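Long-range contacts in occlusion-derived virus envelope protein E66 (Autographa californica nucleopolyhedrovirus, PDB 3VSN), which acts as a chondroitin lyase essential for oral infectivity, and may digest the chondroitin sulfate barrier of the peritrophic matrix in the host midgut: residues K600-M604 against I617-F621; N381-F385 against P529-L535; I389-S393 against M437-F442; K443-L447 against A586-Y590. All blocks are in the same frame, centred on the assembly; numbering follows the deposited sequence.

Contact 1. Residues K600-M604 against I617-F621; sequences KVSFM and IMNSF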
loop_
_atom_site.group_PDB
_atom_site.type_symbol
_atom_site.label_atom_id
_atom_site.label_comp_id
_atom_site.label_asym_id
_atom_site.label_seq_id
_atom_site.Cartn_x
_atom_site.Cartn_y
_atom_site.Cartn_z
ATOM N N LYS A 600 -7.551 -27.984 7.280
ATOM C CA LYS A 600 -7.997 -26.702 7.818
ATOM C C LYS A 600 -9.102 -26.116 6.951
ATOM O O LYS A 600 -9.028 -26.178 5.727
ATOM C CB LYS A 600 -6.813 -25.736 7.899
ATOM C CG LYS A 600 -7.115 -24.397 8.548
ATOM C CD LYS A 600 -5.906 -23.479 8.453
ATOM C CE LYS A 600 -6.141 -22.165 9.182
ATOM N NZ LYS A 600 -7.174 -21.338 8.495
ATOM N N VAL A 601 -10.133 -25.564 7.591
ATOM C CA VAL A 601 -11.208 -24.872 6.881
ATOM C C VAL A 601 -11.475 -23.531 7.559
ATOM O O VAL A 601 -11.519 -23.452 8.791
ATOM C CB VAL A 601 -12.519 -25.696 6.849
ATOM C CG1 VAL A 601 -13.601 -24.949 6.088
ATOM C CG2 VAL A 601 -12.299 -27.051 6.203
ATOM N N SER A 602 -11.651 -22.487 6.751
ATOM C CA SER A 602 -12.026 -21.167 7.254
ATOM C C SER A 602 -13.339 -20.692 6.621
ATOM O O SER A 602 -13.539 -20.860 5.415
ATOM C CB SER A 602 -10.908 -20.161 6.973
ATOM O OG SER A 602 -11.343 -18.838 7.237
ATOM N N PHE A 603 -14.221 -20.114 7.443
ATOM C CA PHE A 603 -15.486 -19.513 6.996
ATOM C C PHE A 603 -15.550 -18.065 7.444
ATOM O O PHE A 603 -15.042 -17.729 8.514
ATOM C CB PHE A 603 -16.684 -20.169 7.683
ATOM C CG PHE A 603 -16.993 -21.563 7.231
ATOM C CD1 PHE A 603 -16.388 -22.653 7.843
ATOM C CD2 PHE A 603 -17.958 -21.791 6.249
ATOM C CE1 PHE A 603 -16.704 -23.947 7.459
ATOM C CE2 PHE A 603 -18.281 -23.088 5.860
ATOM C CZ PHE A 603 -17.647 -24.164 6.465
ATOM N N MET A 604 -16.225 -17.224 6.663
ATOM C CA MET A 604 -16.616 -15.892 7.124
ATOM C C MET A 604 -17.897 -15.436 6.431
ATOM O O MET A 604 -18.134 -15.778 5.274
ATOM C CB MET A 604 -15.502 -14.864 6.895
ATOM C CG MET A 604 -15.856 -13.467 7.386
ATOM S SD MET A 604 -14.570 -12.230 7.173
ATOM C CE MET A 604 -15.506 -10.734 7.495
ATOM N N ILE A 617 -22.337 -24.893 7.805
ATOM C CA ILE A 617 -21.148 -25.731 7.678
ATOM C C ILE A 617 -21.476 -27.007 6.893
ATOM O O ILE A 617 -20.755 -27.362 5.951
ATOM C CB ILE A 617 -20.550 -26.071 9.067
ATOM C CG1 ILE A 617 -20.131 -24.781 9.788
ATOM C CG2 ILE A 617 -19.363 -27.015 8.930
ATOM C CD1 ILE A 617 -19.868 -24.937 11.273
ATOM N N MET A 618 -22.570 -27.670 7.272
ATOM C CA MET A 618 -23.008 -28.907 6.615
ATOM C C MET A 618 -23.314 -28.689 5.130
ATOM O O MET A 618 -22.871 -29.469 4.284
ATOM C CB MET A 618 -24.221 -29.513 7.343
ATOM C CG MET A 618 -24.773 -30.807 6.736
ATOM S SD MET A 618 -25.847 -30.597 5.291
ATOM C CE MET A 618 -27.186 -29.623 5.983
ATOM N N ASN A 619 -24.064 -27.633 4.819
ATOM C CA ASN A 619 -24.388 -27.315 3.425
ATOM C C ASN A 619 -23.145 -26.996 2.598
ATOM O O ASN A 619 -23.052 -27.403 1.435
ATOM C CB ASN A 619 -25.407 -26.171 3.334
ATOM C CG ASN A 619 -26.819 -26.613 3.693
ATOM O OD1 ASN A 619 -27.230 -27.731 3.389
ATOM N ND2 ASN A 619 -27.570 -25.729 4.330
ATOM N N SER A 620 -22.194 -26.285 3.204
ATOM C CA SER A 620 -20.949 -25.917 2.527
ATOM C C SER A 620 -20.128 -27.153 2.177
ATOM O O SER A 620 -19.665 -27.298 1.042
ATOM C CB SER A 620 -20.125 -24.954 3.386
ATOM O OG SER A 620 -20.852 -23.763 3.643
ATOM N N PHE A 621 -19.963 -28.046 3.154
ATOM C CA PHE A 621 -19.214 -29.289 2.958
ATOM C C PHE A 621 -19.882 -30.184 1.910
ATOM O O PHE A 621 -19.201 -30.812 1.099
ATOM C CB PHE A 621 -19.031 -30.042 4.284
ATOM C CG PHE A 621 -18.061 -29.390 5.244
ATOM C CD1 PHE A 621 -17.168 -28.403 4.822
ATOM C CD2 PHE A 621 -18.016 -29.797 6.577
ATOM C CE1 PHE A 621 -16.273 -27.820 5.712
ATOM C CE2 PHE A 621 -17.118 -29.222 7.468
ATOM C CZ PHE A 621 -16.251 -28.231 7.036
#
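The far end of the Phe603 ring, CZ and CE2, meets three residues of the helix. CZ is within 4.0 Å of Ile617 CA, and the two branches of Ile617 close in beside it: CG2 lies 4.1 Å from Phe603 CZ, while CG1 sits over one face of the ring. Ser620 takes the rim, with Ser620 OG 3.5 Å from Phe603 CE2 and its CB in the ring plane. Phe621 swings its ring in next to Phe603's; the centroids are 6.0 Å apart and the planes tilted by 51°, so the pair is neither stacked nor T-shaped. Phe621 CE1, the atom nearest Phe603 CZ, also takes Val601 CG1 at the ring edge, 3.9 Å away. What results is a helix laid on the outer face of a sheet in the beta-rich part of the protein: strand 600-604 presents Val601 and Phe603 to helix 614-623, whereas Ser602 and Met604 face the other way, onto strand 414-421. The axes of the two short segments approach to 11.3 Å and cross at 119°. Phe621 is brought down from the flank of the helix by its first torsion (chi1 -71°), which sets CG beside the backbone N. The hydroxyl of Ser620 is paired with Val616 O, one turn back. Farther out, Met594 of strand 592-597 touches Val601, Phe603 and Phe621, while Phe656 and Ile658 of strand 654-658 reach Ile617 and Phe621.

Contact 2. Residues N381-F385 against P529-L535; sequences NTVSF and PNSSVEL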
loop_
_atom_site.group_PDB
_atom_site.type_symbol
_atom_site.label_atom_id
_atom_site.label_comp_id
_atom_site.label_asym_id
_atom_site.label_seq_id
_atom_site.Cartn_x
_atom_site.Cartn_y
_atom_site.Cartn_z
ATOM N N ASN A 381 -3.219 7.891 -18.820
ATOM C CA ASN A 381 -3.820 7.177 -19.950
ATOM C C ASN A 381 -4.035 5.681 -19.719
ATOM O O ASN A 381 -4.708 5.018 -20.512
ATOM C CB ASN A 381 -2.973 7.379 -21.213
ATOM C CG ASN A 381 -2.849 8.837 -21.606
ATOM O OD1 ASN A 381 -3.830 9.581 -21.597
ATOM N ND2 ASN A 381 -1.637 9.253 -21.957
ATOM N N THR A 382 -3.452 5.149 -18.647
ATOM C CA THR A 382 -3.531 3.710 -18.374
ATOM C C THR A 382 -4.207 3.374 -17.040
ATOM O O THR A 382 -4.554 2.213 -16.799
ATOM C CB THR A 382 -2.136 3.041 -18.411
ATOM O OG1 THR A 382 -1.326 3.543 -17.339
ATOM C CG2 THR A 382 -1.429 3.297 -19.745
ATOM N N VAL A 383 -4.402 4.383 -16.190
ATOM C CA VAL A 383 -4.899 4.174 -14.819
ATOM C C VAL A 383 -6.356 3.670 -14.771
ATOM O O VAL A 383 -6.812 3.166 -13.743
ATOM C CB VAL A 383 -4.680 5.435 -13.935
ATOM C CG1 VAL A 383 -5.686 6.528 -14.261
ATOM C CG2 VAL A 383 -4.722 5.091 -12.447
ATOM N N SER A 384 -7.068 3.802 -15.891
ATOM C CA SER A 384 -8.450 3.344 -16.007
ATOM C C SER A 384 -8.551 1.847 -16.289
ATOM O O SER A 384 -9.647 1.291 -16.313
ATOM C CB SER A 384 -9.165 4.104 -17.129
ATOM O OG SER A 384 -9.322 5.469 -16.796
ATOM N N PHE A 385 -7.407 1.205 -16.510
ATOM C CA PHE A 385 -7.380 -0.158 -17.023
ATOM C C PHE A 385 -6.518 -1.078 -16.167
ATOM O O PHE A 385 -5.366 -0.769 -15.862
ATOM C CB PHE A 385 -6.893 -0.159 -18.477
ATOM C CG PHE A 385 -7.579 0.869 -19.342
ATOM C CD1 PHE A 385 -8.836 0.614 -19.879
ATOM C CD2 PHE A 385 -6.981 2.102 -19.591
ATOM C CE1 PHE A 385 -9.479 1.563 -20.658
ATOM C CE2 PHE A 385 -7.617 3.055 -20.377
ATOM C CZ PHE A 385 -8.865 2.783 -20.911
ATOM N N PRO A 529 -8.628 0.484 -26.221
ATOM C CA PRO A 529 -9.514 1.583 -25.810
ATOM C C PRO A 529 -8.962 2.978 -26.119
ATOM O O PRO A 529 -9.731 3.937 -26.208
ATOM C CB PRO A 529 -9.626 1.392 -24.296
ATOM C CG PRO A 529 -8.347 0.721 -23.914
ATOM C CD PRO A 529 -7.995 -0.178 -25.062
ATOM N N ASN A 530 -7.642 3.079 -26.244
ATOM C CA ASN A 530 -6.961 4.306 -26.649
ATOM C C ASN A 530 -5.595 3.935 -27.226
ATOM O O ASN A 530 -5.264 2.748 -27.329
ATOM C CB ASN A 530 -6.849 5.311 -25.482
ATOM C CG ASN A 530 -6.064 4.767 -24.294
ATOM O OD1 ASN A 530 -5.041 4.102 -24.456
ATOM N ND2 ASN A 530 -6.535 5.071 -23.088
ATOM N N SER A 531 -4.798 4.937 -27.588
ATOM C CA SER A 531 -3.517 4.691 -28.248
ATOM C C SER A 531 -2.410 4.185 -27.308
ATOM O O SER A 531 -1.312 3.868 -27.764
ATOM C CB SER A 531 -3.052 5.951 -28.982
ATOM O OG SER A 531 -2.877 7.018 -28.068
ATOM N N SER A 532 -2.703 4.101 -26.011
ATOM C CA SER A 532 -1.706 3.712 -25.010
ATOM C C SER A 532 -1.952 2.325 -24.411
ATOM O O SER A 532 -1.116 1.817 -23.658
ATOM C CB SER A 532 -1.674 4.739 -23.869
ATOM O OG SER A 532 -1.396 6.044 -24.347
ATOM N N VAL A 533 -3.095 1.723 -24.737
ATOM C CA VAL A 533 -3.559 0.516 -24.048
ATOM C C VAL A 533 -4.097 -0.551 -25.010
ATOM O O VAL A 533 -4.779 -0.228 -25.987
ATOM C CB VAL A 533 -4.649 0.872 -23.006
ATOM C CG1 VAL A 533 -5.204 -0.376 -22.329
ATOM C CG2 VAL A 533 -4.100 1.829 -21.956
ATOM N N GLU A 534 -3.776 -1.815 -24.727
ATOM C CA GLU A 534 -4.426 -2.962 -25.371
ATOM C C GLU A 534 -5.038 -3.864 -24.290
ATOM O O GLU A 534 -4.450 -4.044 -23.214
ATOM C CB GLU A 534 -3.438 -3.750 -26.243
ATOM C CG GLU A 534 -4.096 -4.724 -27.218
ATOM C CD GLU A 534 -3.106 -5.619 -27.956
ATOM O OE1 GLU A 534 -1.961 -5.802 -27.473
ATOM O OE2 GLU A 534 -3.483 -6.163 -29.024
ATOM N N LEU A 535 -6.212 -4.422 -24.580
ATOM C CA LEU A 535 -6.945 -5.238 -23.610
ATOM C C LEU A 535 -7.327 -6.607 -24.141
ATOM O O LEU A 535 -7.569 -6.778 -25.337
ATOM C CB LEU A 535 -8.245 -4.539 -23.189
ATOM C CG LEU A 535 -8.254 -3.102 -22.667
ATOM C CD1 LEU A 535 -9.692 -2.612 -22.569
ATOM C CD2 LEU A 535 -7.556 -2.997 -21.316
HETATM O O HOH W 1 0.575 7.522 -22.094
#
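Phe385 lies against the 529-535 turn along its whole length. At its root, CB touches Leu535 CD2 at 4.1 Å, the leucine crossing the phenylalanine at about a right angle. CG rests near Val533 CG1, and on one flank CD2 meets the other valine methyl, Val533 CG2, at 3.7 Å. On the opposite flank CE1 is 3.5 Å from Pro529 CG, a CH-pi contact over the face; CZ, the tip, meets the same CG and its neighbour CB. CE2 runs close to the amide of Asn530, whose plane stands almost perpendicular to the ring, 85° away. Pro529 and Val533 cover one face, and Ser384 CB lies over the other. Beside the ring, Asn530 ND2 gives a hydrogen bond to Asn381 O (3.2 Å), arriving in the carbonyl plane with an N-H...O angle of 154°. Its OD1 accepts from Ser532 N at 2.8 Å, an Asx turn within the type I turn 530-533; chi1 of 60° folds the amide back over its own backbone. At the solvent end a water accepts from Asn381 ND2 and is only weakly joined to Ser532 OG. The loop 381-385, which holds a type I turn from Thr382 to Phe385, is laid over the corner where strand 525-530 passes into strand 533-540. The amide of Asn530 works twice: its oxygen accepts within its own turn, and its nitrogen ties that turn to a loop far off in sequence.

Contact 3. Residues I389-S393 against M437-F442; sequences IILQS and MNNLQF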
loop_
_atom_site.group_PDB
_atom_site.type_symbol
_atom_site.label_atom_id
_atom_site.label_comp_id
_atom_site.label_asym_id
_atom_site.label_seq_id
_atom_site.Cartn_x
_atom_site.Cartn_y
_atom_site.Cartn_z
ATOM N N ILE A 389 -11.197 -4.725 -13.798
ATOM C CA ILE A 389 -11.997 -3.500 -13.956
ATOM C C ILE A 389 -13.169 -3.704 -14.926
ATOM O O ILE A 389 -12.997 -4.230 -16.030
ATOM C CB ILE A 389 -11.134 -2.275 -14.364
ATOM C CG1 ILE A 389 -10.156 -1.915 -13.230
ATOM C CG2 ILE A 389 -12.020 -1.079 -14.714
ATOM C CD1 ILE A 389 -9.292 -0.688 -13.478
ATOM N N ILE A 390 -14.363 -3.318 -14.485
ATOM C CA ILE A 390 -15.548 -3.346 -15.336
ATOM C C ILE A 390 -15.682 -1.970 -15.988
ATOM O O ILE A 390 -15.778 -0.953 -15.291
ATOM C CB ILE A 390 -16.836 -3.688 -14.550
ATOM C CG1 ILE A 390 -16.701 -5.041 -13.831
ATOM C CG2 ILE A 390 -18.047 -3.710 -15.486
ATOM C CD1 ILE A 390 -17.778 -5.306 -12.799
ATOM N N LEU A 391 -15.670 -1.947 -17.319
ATOM C CA LEU A 391 -15.780 -0.707 -18.089
ATOM C C LEU A 391 -17.210 -0.493 -18.560
ATOM O O LEU A 391 -17.880 -1.443 -18.974
ATOM C CB LEU A 391 -14.847 -0.727 -19.303
ATOM C CG LEU A 391 -13.341 -0.903 -19.085
ATOM C CD1 LEU A 391 -12.631 -0.939 -20.427
ATOM C CD2 LEU A 391 -12.772 0.198 -18.199
ATOM N N GLN A 392 -17.660 0.759 -18.508
ATOM C CA GLN A 392 -19.034 1.111 -18.872
ATOM C C GLN A 392 -19.094 1.876 -20.189
ATOM O O GLN A 392 -20.175 2.177 -20.694
ATOM C CB GLN A 392 -19.692 1.928 -17.759
ATOM C CG GLN A 392 -19.920 1.161 -16.467
ATOM C CD GLN A 392 -20.686 1.974 -15.439
ATOM O OE1 GLN A 392 -21.719 2.574 -15.748
ATOM N NE2 GLN A 392 -20.187 1.991 -14.208
ATOM N N SER A 393 -17.925 2.186 -20.736
ATOM C CA SER A 393 -17.808 2.844 -22.035
ATOM C C SER A 393 -16.583 2.290 -22.765
ATOM O O SER A 393 -15.760 1.584 -22.166
ATOM C CB SER A 393 -17.689 4.360 -21.856
ATOM O OG SER A 393 -16.533 4.691 -21.106
ATOM N N MET A 437 -20.728 5.749 -9.566
ATOM C CA MET A 437 -20.310 5.071 -10.794
ATOM C C MET A 437 -21.520 4.506 -11.530
ATOM O O MET A 437 -21.524 3.340 -11.942
ATOM C CB MET A 437 -19.260 3.987 -10.508
ATOM C CG MET A 437 -17.910 4.553 -10.083
ATOM S SD MET A 437 -16.530 3.385 -10.125
ATOM C CE MET A 437 -16.961 2.296 -8.773
ATOM N N ASN A 438 -22.545 5.347 -11.689
ATOM C CA ASN A 438 -23.748 4.991 -12.442
ATOM C C ASN A 438 -24.526 3.825 -11.804
ATOM O O ASN A 438 -25.109 2.990 -12.507
ATOM C CB ASN A 438 -23.361 4.686 -13.899
ATOM C CG ASN A 438 -24.556 4.520 -14.809
ATOM O OD1 ASN A 438 -25.563 5.205 -14.659
ATOM N ND2 ASN A 438 -24.445 3.603 -15.768
ATOM N N ASN A 439 -24.531 3.781 -10.471
ATOM C CA ASN A 439 -25.156 2.690 -9.703
ATOM C C ASN A 439 -24.603 1.298 -10.029
ATOM O O ASN A 439 -25.318 0.296 -9.911
ATOM C CB ASN A 439 -26.692 2.710 -9.824
ATOM C CG ASN A 439 -27.355 3.643 -8.821
ATOM O OD1 ASN A 439 -28.475 4.108 -9.041
ATOM N ND2 ASN A 439 -26.680 3.908 -7.710
ATOM N N LEU A 440 -23.337 1.243 -10.445
ATOM C CA LEU A 440 -22.648 -0.032 -10.646
ATOM C C LEU A 440 -22.756 -0.891 -9.399
ATOM O O LEU A 440 -22.481 -0.431 -8.286
ATOM C CB LEU A 440 -21.169 0.176 -11.001
ATOM C CG LEU A 440 -20.292 -1.082 -11.102
ATOM C CD1 LEU A 440 -20.609 -1.895 -12.354
ATOM C CD2 LEU A 440 -18.823 -0.699 -11.060
ATOM N N GLN A 441 -23.172 -2.136 -9.595
ATOM C CA GLN A 441 -23.204 -3.122 -8.526
ATOM C C GLN A 441 -22.642 -4.438 -9.040
ATOM O O GLN A 441 -22.647 -4.690 -10.250
ATOM C CB GLN A 441 -24.631 -3.318 -8.004
ATOM C CG GLN A 441 -25.601 -3.902 -9.024
ATOM C CD GLN A 441 -26.950 -4.222 -8.417
ATOM O OE1 GLN A 441 -27.087 -5.177 -7.655
ATOM N NE2 GLN A 441 -27.953 -3.425 -8.755
ATOM N N PHE A 442 -22.142 -5.263 -8.123
ATOM C CA PHE A 442 -21.707 -6.613 -8.467
ATOM C C PHE A 442 -21.564 -7.508 -7.246
ATOM O O PHE A 442 -21.472 -7.030 -6.111
ATOM C CB PHE A 442 -20.396 -6.605 -9.284
ATOM C CG PHE A 442 -19.249 -5.868 -8.628
ATOM C CD1 PHE A 442 -18.608 -6.387 -7.505
ATOM C CD2 PHE A 442 -18.782 -4.667 -9.164
ATOM C CE1 PHE A 442 -17.546 -5.713 -6.912
ATOM C CE2 PHE A 442 -17.713 -3.993 -8.581
ATOM C CZ PHE A 442 -17.094 -4.516 -7.455
#
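The amides of Gln392 and Asn438 meet edge on, their planes only 25° apart. Asn438 ND2 gives a hydrogen bond to Gln392 OE1 (2.9 Å), in its own amide plane and close to the line of the acceptor's C=O bond. At the other corner of the glutamine amide, NE2 donates to Met437 O over 3.0 Å in an almost straight bond (174°), again in the plane of the donor, though it comes in above the carbonyl plane of Met437. From the opposite face of that carbonyl arrives Leu440 N, closing the type I' turn 437-440, so the oxygen is gripped by two donors. Leu440 CB lies 3.8 Å from Gln392 NE2. The third flat group, the ring of Phe442, is met obliquely by Ile390 through CD1, 3.8 Å from CD2, and packs edge-to-face with Tyr457. Looser apolar contact between Ile390 CG2 and Leu440 CD1 fills in between. Gln392 can span the interval because its chain is extended (chi2 -175°). Strand 390-391 is an edge strand of the four-stranded antiparallel sheet, and from it Gln392 reaches the turn of the beta hairpin formed by strands 426-434 and 440-449 in the larger neighbouring sheet. Met364 of helix 359-364 touches Ile390, Leu440 and Phe442 alike. Asn438 ND2 has a second partner in Ser466 OG. With both ends of its amide engaged, Gln392 is fixed in rotation: turning it over would put an oxygen against the Met437 carbonyl and an NH2 against the NH2 of Asn438.

Contact 4. Residues K443-L447 against A586-Y590; sequences KSCTL and ALFNY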
loop_
_atom_site.group_PDB
_atom_site.type_symbol
_atom_site.label_atom_id
_atom_site.label_comp_id
_atom_site.label_asym_id
_atom_site.label_seq_id
_atom_site.Cartn_x
_atom_site.Cartn_y
_atom_site.Cartn_z
ATOM N N LYS A 443 -21.565 -8.812 -7.497
ATOM C CA LYS A 443 -21.025 -9.776 -6.551
ATOM C C LYS A 443 -19.693 -10.232 -7.131
ATOM O O LYS A 443 -19.617 -10.597 -8.303
ATOM C CB LYS A 443 -21.978 -10.958 -6.372
ATOM C CG LYS A 443 -23.295 -10.621 -5.677
ATOM C CD LYS A 443 -23.255 -10.956 -4.192
ATOM C CE LYS A 443 -24.507 -10.493 -3.454
ATOM N NZ LYS A 443 -25.752 -11.226 -3.822
ATOM N N SER A 444 -18.641 -10.179 -6.318
ATOM C CA SER A 444 -17.290 -10.473 -6.787
ATOM C C SER A 444 -16.686 -11.598 -5.961
ATOM O O SER A 444 -16.663 -11.522 -4.731
ATOM C CB SER A 444 -16.412 -9.218 -6.702
ATOM O OG SER A 444 -15.058 -9.510 -7.006
ATOM N N CYS A 445 -16.204 -12.633 -6.650
ATOM C CA CYS A 445 -15.585 -13.792 -6.017
ATOM C C CYS A 445 -14.145 -13.894 -6.498
ATOM O O CYS A 445 -13.908 -14.088 -7.688
ATOM C CB CYS A 445 -16.324 -15.074 -6.412
ATOM S SG CYS A 445 -18.098 -15.103 -6.074
ATOM N N THR A 446 -13.186 -13.766 -5.586
ATOM C CA THR A 446 -11.776 -13.910 -5.953
ATOM C C THR A 446 -11.120 -14.994 -5.111
ATOM O O THR A 446 -11.347 -15.060 -3.909
ATOM C CB THR A 446 -10.995 -12.592 -5.768
ATOM O OG1 THR A 446 -11.790 -11.488 -6.210
ATOM C CG2 THR A 446 -9.682 -12.618 -6.549
ATOM N N LEU A 447 -10.315 -15.842 -5.748
ATOM C CA LEU A 447 -9.524 -16.830 -5.025
ATOM C C LEU A 447 -8.058 -16.760 -5.445
ATOM O O LEU A 447 -7.745 -16.898 -6.631
ATOM C CB LEU A 447 -10.086 -18.245 -5.248
ATOM C CG LEU A 447 -9.324 -19.416 -4.616
ATOM C CD1 LEU A 447 -9.466 -19.419 -3.098
ATOM C CD2 LEU A 447 -9.803 -20.737 -5.204
ATOM N N ALA A 586 -12.656 -24.003 -2.615
ATOM C CA ALA A 586 -13.307 -22.815 -2.081
ATOM C C ALA A 586 -14.789 -22.837 -2.397
ATOM O O ALA A 586 -15.215 -23.443 -3.384
ATOM C CB ALA A 586 -12.656 -21.548 -2.626
ATOM N N LEU A 587 -15.574 -22.178 -1.551
ATOM C CA LEU A 587 -16.996 -22.046 -1.789
ATOM C C LEU A 587 -17.421 -20.612 -1.571
ATOM O O LEU A 587 -17.140 -20.024 -0.527
ATOM C CB LEU A 587 -17.803 -22.968 -0.870
ATOM C CG LEU A 587 -19.311 -22.969 -1.147
ATOM C CD1 LEU A 587 -19.623 -23.674 -2.464
ATOM C CD2 LEU A 587 -20.060 -23.628 -0.003
ATOM N N PHE A 588 -18.085 -20.060 -2.577
ATOM C CA PHE A 588 -18.713 -18.763 -2.462
ATOM C C PHE A 588 -20.208 -19.035 -2.429
ATOM O O PHE A 588 -20.761 -19.581 -3.382
ATOM C CB PHE A 588 -18.354 -17.876 -3.662
ATOM C CG PHE A 588 -16.872 -17.655 -3.841
ATOM C CD1 PHE A 588 -16.235 -16.584 -3.217
ATOM C CD2 PHE A 588 -16.113 -18.512 -4.640
ATOM C CE1 PHE A 588 -14.869 -16.371 -3.380
ATOM C CE2 PHE A 588 -14.744 -18.306 -4.803
ATOM C CZ PHE A 588 -14.126 -17.236 -4.172
ATOM N N ASN A 589 -20.855 -18.698 -1.325
ATOM C CA ASN A 589 -22.306 -18.863 -1.221
ATOM C C ASN A 589 -22.868 -17.705 -0.424
ATOM O O ASN A 589 -23.208 -17.846 0.750
ATOM C CB ASN A 589 -22.686 -20.207 -0.585
ATOM C CG ASN A 589 -24.177 -20.504 -0.690
ATOM O OD1 ASN A 589 -24.847 -20.063 -1.629
ATOM N ND2 ASN A 589 -24.704 -21.253 0.273
ATOM N N TYR A 590 -22.940 -16.551 -1.078
ATOM C CA TYR A 590 -23.289 -15.305 -0.408
ATOM C C TYR A 590 -24.422 -15.485 0.612
ATOM O O TYR A 590 -25.483 -16.004 0.258
ATOM C CB TYR A 590 -23.643 -14.208 -1.418
ATOM C CG TYR A 590 -23.642 -12.874 -0.737
ATOM C CD1 TYR A 590 -24.794 -12.383 -0.129
ATOM C CD2 TYR A 590 -22.466 -12.143 -0.620
ATOM C CE1 TYR A 590 -24.784 -11.175 0.545
ATOM C CE2 TYR A 590 -22.444 -10.936 0.049
ATOM C CZ TYR A 590 -23.606 -10.458 0.627
ATOM O OH TYR A 590 -23.582 -9.263 1.291
#
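Lys443 and Tyr590 supply the charged side of this contact. The lysine chain passes across the tyrosine face, its CE centred above the ring at 3.7 Å from the centroid, while NZ makes a cation-pi contact at 4.4 Å and 27° off the normal. Bends at chi2 (-98°) and chi4 lay the end of the chain over the ring. Beyond it, NZ forms a salt bridge with Glu574 and also faces the ring of Tyr431, which packs edge-to-face on Tyr590.

The second aromatic contact is between Cys445 and Phe588. Cys445 CB sits over the ring centre, 3.5 Å from the centroid, as a CH-pi contact, and SG approaches the same ring obliquely at 4.1 Å, closest to CG and CB. These residues come from facing strands of a beta-sandwich: strand 440-449 lies in one seven-stranded antiparallel sheet and 584-589 in another, and here the axes of the two short segments come within 8.7 Å and run nearly antiparallel (172°). Cys445 stands opposite Phe588, and Leu447 opposite Ala586.

Purely apolar packing takes over at that far end, where Leu447 CD1 and CD2 each lie 3.9 Å from Ala586 CB. Leu447 CB also comes to the edge of the Phe588 ring, beside CZ. Thr446 O lies at the ring edge too, in its plane, 3.5 Å from Phe588 CZ; the threonine hydroxyl turns to Gln455 of the next strand, 452-461.

All four contacts lie in the beta-rich part of the chain, away from the catalytic residues, and they trace its layers. Contacts 2 and 3, centres 17 Å apart, share the four-stranded sheet that includes strands 390-391 and 533-540, and in sequence contact 3 falls between the two halves of contact 2. Strand 440-449 then carries contact 3 into contact 4, their centres about 19 Å apart, joining this sheet's neighbour to the next. Contact 1, its centre about 13 Å from that of contact 4, puts a helix on the outside of that last sheet; Ser620 CA touches Leu587 CD2 at 3.5 Å. Contacts 1 and 2, centres about 40 Å apart, mark the stack's ends.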